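Local coordinates for protein mandelate racemase/muconate lactonizing enzyme/Enolase superfamily (Rhodobacter sphaeroides, PDB 2HZG) that belongs to the mandelate racemase/muconate lactonizing enzyme branch of the enolase superfamily and binds a sodium ion in its barrel domain, at residues 257-262 against 288-293; 274-279 against 299-304. All coordinates share one frame; numbering follows the deposited sequence.

Contact 1: 257-262 against 288-293; sequences HNFHMA and KRVADA
Phe259 and Arg289 both set CG anti to the backbone N, with chi1 at 167° and -168°, and from CG to NE the arginine chain is fully extended. These torsions send the ring out of the first turn of helix 259-268 and run the arginine across it at about a right angle. The guanidinium lies flat on one ring face, its plane turned only 7° from that of the phenyl, with Arg289 CZ 3.4 Å from Phe259 CD2. The aliphatic part shares the same face: Arg289 CD sits 3.9 Å from the ring centroid as a CH-pi contact, so cation-pi attraction and dispersion act together along one side chain. Two apolar side chains of helix 284-297 also touch the ring. Ala293 CB meets the edge at Phe259 CE1, 3.9 Å away, while Val290 CG2 approaches Phe259 CD1 obliquely. The same methyl, Val290 CG2, also rests 3.7 Å from Ala262 CB, one helical turn beyond Phe259. Phe259 CD2 sits over the centre of one face of the His260 ring, which stands nearly perpendicular to the guanidinium. No hydrogen bond runs between 257-262 and 288-293. The start of helix 259-268 is fixed by Asn258, the N-cap, whose OD1 accepts from Met261 N at 3.0 Å, nearly along the C=O axis. On the other helix, Lys288 NZ and Asp292 OD1 form a salt bridge one turn apart. Helices 259-268 and 284-297 thus pack side by side, with Ala262 and Val290 turned onto Ile274 and Ile276 of strand 273-276, while His260 packs on Gly233 of the second subunit.

Contact 2: 274-279 against 299-304; sequences IQIDCG and ITYVNH
His304 and Asp277 meet obliquely, ring and carboxylate planes 40° apart, where two neighbouring parallel strands end. His304 ND1 donates to Asp277 OD2 at 2.7 Å; the acceptor lies exactly in the imidazole plane, and the bond uses the anti lone pair of the carboxylate. Both side chains hold CG anti to the backbone N. This bond fixes the rotation of the ring and, if the carboxylate is charged as expected, would favour a proton on ND1. The other oxygen, Asp277 OD1, makes a weak capping bond to Gly279 N. Further back, Tyr301 crosses Ile276 at about a right angle. Its OH lies 3.3 Å from Ile276 CB, and its CE1 is 3.6 Å from Ile276 CG1, while CD1 touches Ile274 CG2. A water accepts from Tyr301 OH at 2.6 Å and donates to Ile276 O, tying the phenol to the adjacent strand. Gln275 and Val302 point to the opposite face of the sheet from Ile274 and Tyr301. The backbones pair in parallel register, Ile274 N to Thr300 O, Val302 N to Ile274 O and Ile276 N to Val302 O. In the fourth bond, 2.9 Å from His304 N to Ile276 O, the donor stands above the carbonyl plane, 64° out of it. Asn303 OD1 accepts from Glu329 N beyond the pair. Strands 273-276 and 300-303 are the sixth and seventh of the TIM-like barrel of the enolase superfamily; the C-terminal end of the second brings the His304 side chain, hydrogen-bonded to Asp277, to about 4 Å from a bound sodium ion, on the side where such barrels place their active site.

Overall arrangement
Contacts 1 and 2 interlock along the chain: helix 259-268 leads into strand 273-276, and helix 284-297 into strand 300-303, so each helix of contact 1 precedes one of the two strands that pair in contact 2. Their centres lie 9 Å apart. The layers meet through Ala262 CB and Ile276 CD1, 3.7 Å apart, and through Ala291 CA, 3.6 Å from Tyr301 CD1. A sodium ion is held by Asp199, Glu227 and Glu254: the side chain of His304 comes within about 4 Å of a bound sodium, whereas that of Ala262 stays about 14 Å away. Contact 1 is therefore outer-layer packing, and contact 2 comes close to the metal site.

Contact 1: 257-262 against 288-293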
# COMPACT_ATOMS: atom_id res chain seq x y z
N HIS A 257 6.45 -0.44 2.73
CA HIS A 257 5.55 -0.82 3.82
C HIS A 257 5.54 -2.35 3.94
O HIS A 257 4.74 -2.91 4.67
CB HIS A 257 4.13 -0.24 3.63
CG HIS A 257 3.49 -0.64 2.33
ND1 HIS A 257 3.43 0.19 1.24
CD2 HIS A 257 2.87 -1.79 1.96
CE1 HIS A 257 2.80 -0.43 0.25
NE2 HIS A 257 2.45 -1.63 0.67
N ASN A 258 6.42 -3.02 3.21
CA ASN A 258 6.71 -4.41 3.45
C ASN A 258 8.13 -4.73 3.03
O ASN A 258 8.79 -3.90 2.39
CB ASN A 258 5.67 -5.36 2.79
CG ASN A 258 5.51 -5.10 1.29
OD1 ASN A 258 6.47 -5.23 0.53
ND2 ASN A 258 4.30 -4.74 0.87
N PHE A 259 8.59 -5.92 3.39
CA PHE A 259 9.92 -6.38 3.04
C PHE A 259 10.20 -6.38 1.53
O PHE A 259 11.26 -5.96 1.10
CB PHE A 259 10.20 -7.78 3.62
CG PHE A 259 11.42 -8.45 3.05
CD1 PHE A 259 12.69 -8.12 3.52
CD2 PHE A 259 11.30 -9.40 2.04
CE1 PHE A 259 13.81 -8.72 3.01
CE2 PHE A 259 12.43 -10.00 1.50
CZ PHE A 259 13.69 -9.67 1.98
N HIS A 260 9.27 -6.89 0.73
CA HIS A 260 9.54 -7.03 -0.70
C HIS A 260 9.70 -5.72 -1.48
O HIS A 260 10.45 -5.68 -2.44
CB HIS A 260 8.58 -8.03 -1.38
CG HIS A 260 8.95 -9.46 -1.09
ND1 HIS A 260 8.31 -10.21 -0.12
CD2 HIS A 260 9.94 -10.24 -1.58
CE1 HIS A 260 8.88 -11.40 -0.05
NE2 HIS A 260 9.87 -11.45 -0.93
N MET A 261 9.00 -4.67 -1.07
CA MET A 261 9.26 -3.33 -1.63
C MET A 261 10.74 -2.93 -1.48
O MET A 261 11.35 -2.41 -2.42
CB MET A 261 8.37 -2.29 -0.99
CG MET A 261 6.92 -2.41 -1.40
SD MET A 261 5.93 -1.09 -0.69
CE MET A 261 6.52 0.38 -1.54
N ALA A 262 11.32 -3.21 -0.32
CA ALA A 262 12.74 -2.94 -0.09
C ALA A 262 13.62 -3.91 -0.90
O ALA A 262 14.57 -3.49 -1.58
CB ALA A 262 13.07 -3.01 1.39
N LYS A 288 14.80 -5.62 10.11
CA LYS A 288 15.92 -6.52 10.32
C LYS A 288 16.05 -7.51 9.14
O LYS A 288 17.16 -7.85 8.71
CB LYS A 288 15.73 -7.28 11.64
CG LYS A 288 16.75 -8.36 11.94
CD LYS A 288 18.16 -7.81 12.16
CE LYS A 288 19.09 -8.91 12.77
NZ LYS A 288 19.03 -10.18 11.98
N ARG A 289 14.91 -7.98 8.65
CA ARG A 289 14.89 -8.85 7.48
C ARG A 289 15.53 -8.11 6.28
O ARG A 289 16.36 -8.69 5.58
CB ARG A 289 13.47 -9.30 7.18
CG ARG A 289 13.39 -10.41 6.17
CD ARG A 289 11.95 -10.79 5.92
NE ARG A 289 11.87 -11.71 4.78
CZ ARG A 289 10.75 -11.99 4.14
NH1 ARG A 289 9.60 -11.43 4.52
NH2 ARG A 289 10.79 -12.83 3.11
N VAL A 290 15.21 -6.83 6.09
CA VAL A 290 15.87 -6.01 5.05
C VAL A 290 17.38 -5.88 5.28
O VAL A 290 18.19 -6.06 4.35
CB VAL A 290 15.23 -4.59 4.91
CG1 VAL A 290 15.98 -3.75 3.83
CG2 VAL A 290 13.77 -4.69 4.59
N ALA A 291 17.76 -5.58 6.52
CA ALA A 291 19.18 -5.45 6.87
C ALA A 291 20.00 -6.71 6.54
O ALA A 291 21.10 -6.60 5.97
CB ALA A 291 19.35 -5.02 8.34
N ASP A 292 19.47 -7.88 6.89
CA ASP A 292 20.07 -9.17 6.51
C ASP A 292 20.20 -9.27 4.97
O ASP A 292 21.25 -9.66 4.45
CB ASP A 292 19.22 -10.36 7.00
CG ASP A 292 19.11 -10.46 8.54
OD1 ASP A 292 19.82 -9.76 9.29
OD2 ASP A 292 18.28 -11.27 9.00
N ALA A 293 19.12 -8.91 4.27
CA ALA A 293 19.11 -8.99 2.80
C ALA A 293 20.09 -7.98 2.19
O ALA A 293 20.77 -8.28 1.22
CB ALA A 293 17.68 -8.82 2.24

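Contact 2: 274-279 against 299-304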
# COMPACT_ATOMS: atom_id res chain seq x y z
N ILE A 274 19.90 1.42 0.96
CA ILE A 274 18.52 1.09 1.31
C ILE A 274 18.21 1.75 2.65
O ILE A 274 19.00 1.69 3.59
CB ILE A 274 18.26 -0.46 1.31
CG1 ILE A 274 16.77 -0.80 1.53
CG2 ILE A 274 19.13 -1.19 2.37
CD1 ILE A 274 15.86 -0.57 0.32
N GLN A 275 17.07 2.43 2.71
CA GLN A 275 16.73 3.29 3.83
C GLN A 275 15.36 2.88 4.32
O GLN A 275 14.37 2.93 3.58
CB GLN A 275 16.74 4.77 3.43
CG GLN A 275 18.02 5.20 2.72
CD GLN A 275 17.91 6.56 2.08
OE1 GLN A 275 17.02 6.80 1.24
NE2 GLN A 275 18.81 7.47 2.44
N ILE A 276 15.30 2.49 5.58
CA ILE A 276 14.09 1.84 6.08
C ILE A 276 13.53 2.55 7.30
O ILE A 276 14.25 2.87 8.24
CB ILE A 276 14.35 0.35 6.43
CG1 ILE A 276 14.85 -0.42 5.19
CG2 ILE A 276 13.11 -0.28 7.12
CD1 ILE A 276 13.83 -0.54 4.05
N ASP A 277 12.23 2.80 7.25
CA ASP A 277 11.50 3.36 8.35
C ASP A 277 10.77 2.24 9.08
O ASP A 277 9.83 1.67 8.54
CB ASP A 277 10.50 4.41 7.84
CG ASP A 277 10.02 5.32 8.94
OD1 ASP A 277 9.56 4.81 9.97
OD2 ASP A 277 10.09 6.55 8.79
N CYS A 278 11.19 1.93 10.31
CA CYS A 278 10.47 0.92 11.14
C CYS A 278 9.02 1.30 11.41
O CYS A 278 8.20 0.43 11.61
CB CYS A 278 11.20 0.68 12.46
SG CYS A 278 12.67 -0.25 12.15
N GLY A 279 8.72 2.60 11.40
CA GLY A 279 7.34 3.09 11.56
C GLY A 279 6.42 2.91 10.36
O GLY A 279 5.24 3.25 10.43
N ILE A 299 24.82 -4.04 0.13
CA ILE A 299 24.19 -2.72 0.06
C ILE A 299 24.14 -2.09 1.46
O ILE A 299 23.71 -2.72 2.42
CB ILE A 299 22.77 -2.81 -0.59
CG1 ILE A 299 22.89 -3.30 -2.05
CG2 ILE A 299 22.03 -1.44 -0.52
CD1 ILE A 299 21.59 -3.70 -2.71
N THR A 300 24.59 -0.85 1.56
CA THR A 300 24.53 -0.10 2.81
C THR A 300 23.09 0.14 3.27
O THR A 300 22.26 0.64 2.53
CB THR A 300 25.25 1.25 2.70
OG1 THR A 300 26.60 1.04 2.25
CG2 THR A 300 25.28 1.99 4.08
N TYR A 301 22.83 -0.24 4.52
CA TYR A 301 21.54 -0.02 5.17
C TYR A 301 21.61 1.25 6.03
O TYR A 301 22.60 1.48 6.72
CB TYR A 301 21.20 -1.24 6.03
CG TYR A 301 19.87 -1.18 6.72
CD1 TYR A 301 18.79 -1.95 6.28
CD2 TYR A 301 19.70 -0.40 7.89
CE1 TYR A 301 17.56 -1.92 6.95
CE2 TYR A 301 18.47 -0.35 8.56
CZ TYR A 301 17.41 -1.11 8.08
OH TYR A 301 16.22 -1.07 8.74
N VAL A 302 20.57 2.08 5.96
CA VAL A 302 20.47 3.28 6.76
C VAL A 302 19.05 3.34 7.26
O VAL A 302 18.13 2.91 6.57
CB VAL A 302 20.79 4.61 5.95
CG1 VAL A 302 21.12 5.76 6.91
CG2 VAL A 302 21.94 4.43 4.93
N ASN A 303 18.86 3.85 8.47
CA ASN A 303 17.51 4.20 8.91
C ASN A 303 16.95 5.37 8.10
O ASN A 303 17.71 6.25 7.63
CB ASN A 303 17.50 4.55 10.39
CG ASN A 303 18.32 5.78 10.70
OD1 ASN A 303 19.47 5.89 10.28
ND2 ASN A 303 17.74 6.73 11.41
N HIS A 304 15.63 5.37 7.92
CA HIS A 304 14.92 6.60 7.63
C HIS A 304 14.24 7.05 8.91
O HIS A 304 13.39 6.34 9.45
CB HIS A 304 13.85 6.45 6.53
CG HIS A 304 12.97 7.65 6.41
ND1 HIS A 304 11.79 7.79 7.11
CD2 HIS A 304 13.15 8.82 5.74
CE1 HIS A 304 11.27 8.98 6.86
NE2 HIS A 304 12.07 9.62 6.03
O HOH W 1 15.70 1.10 10.08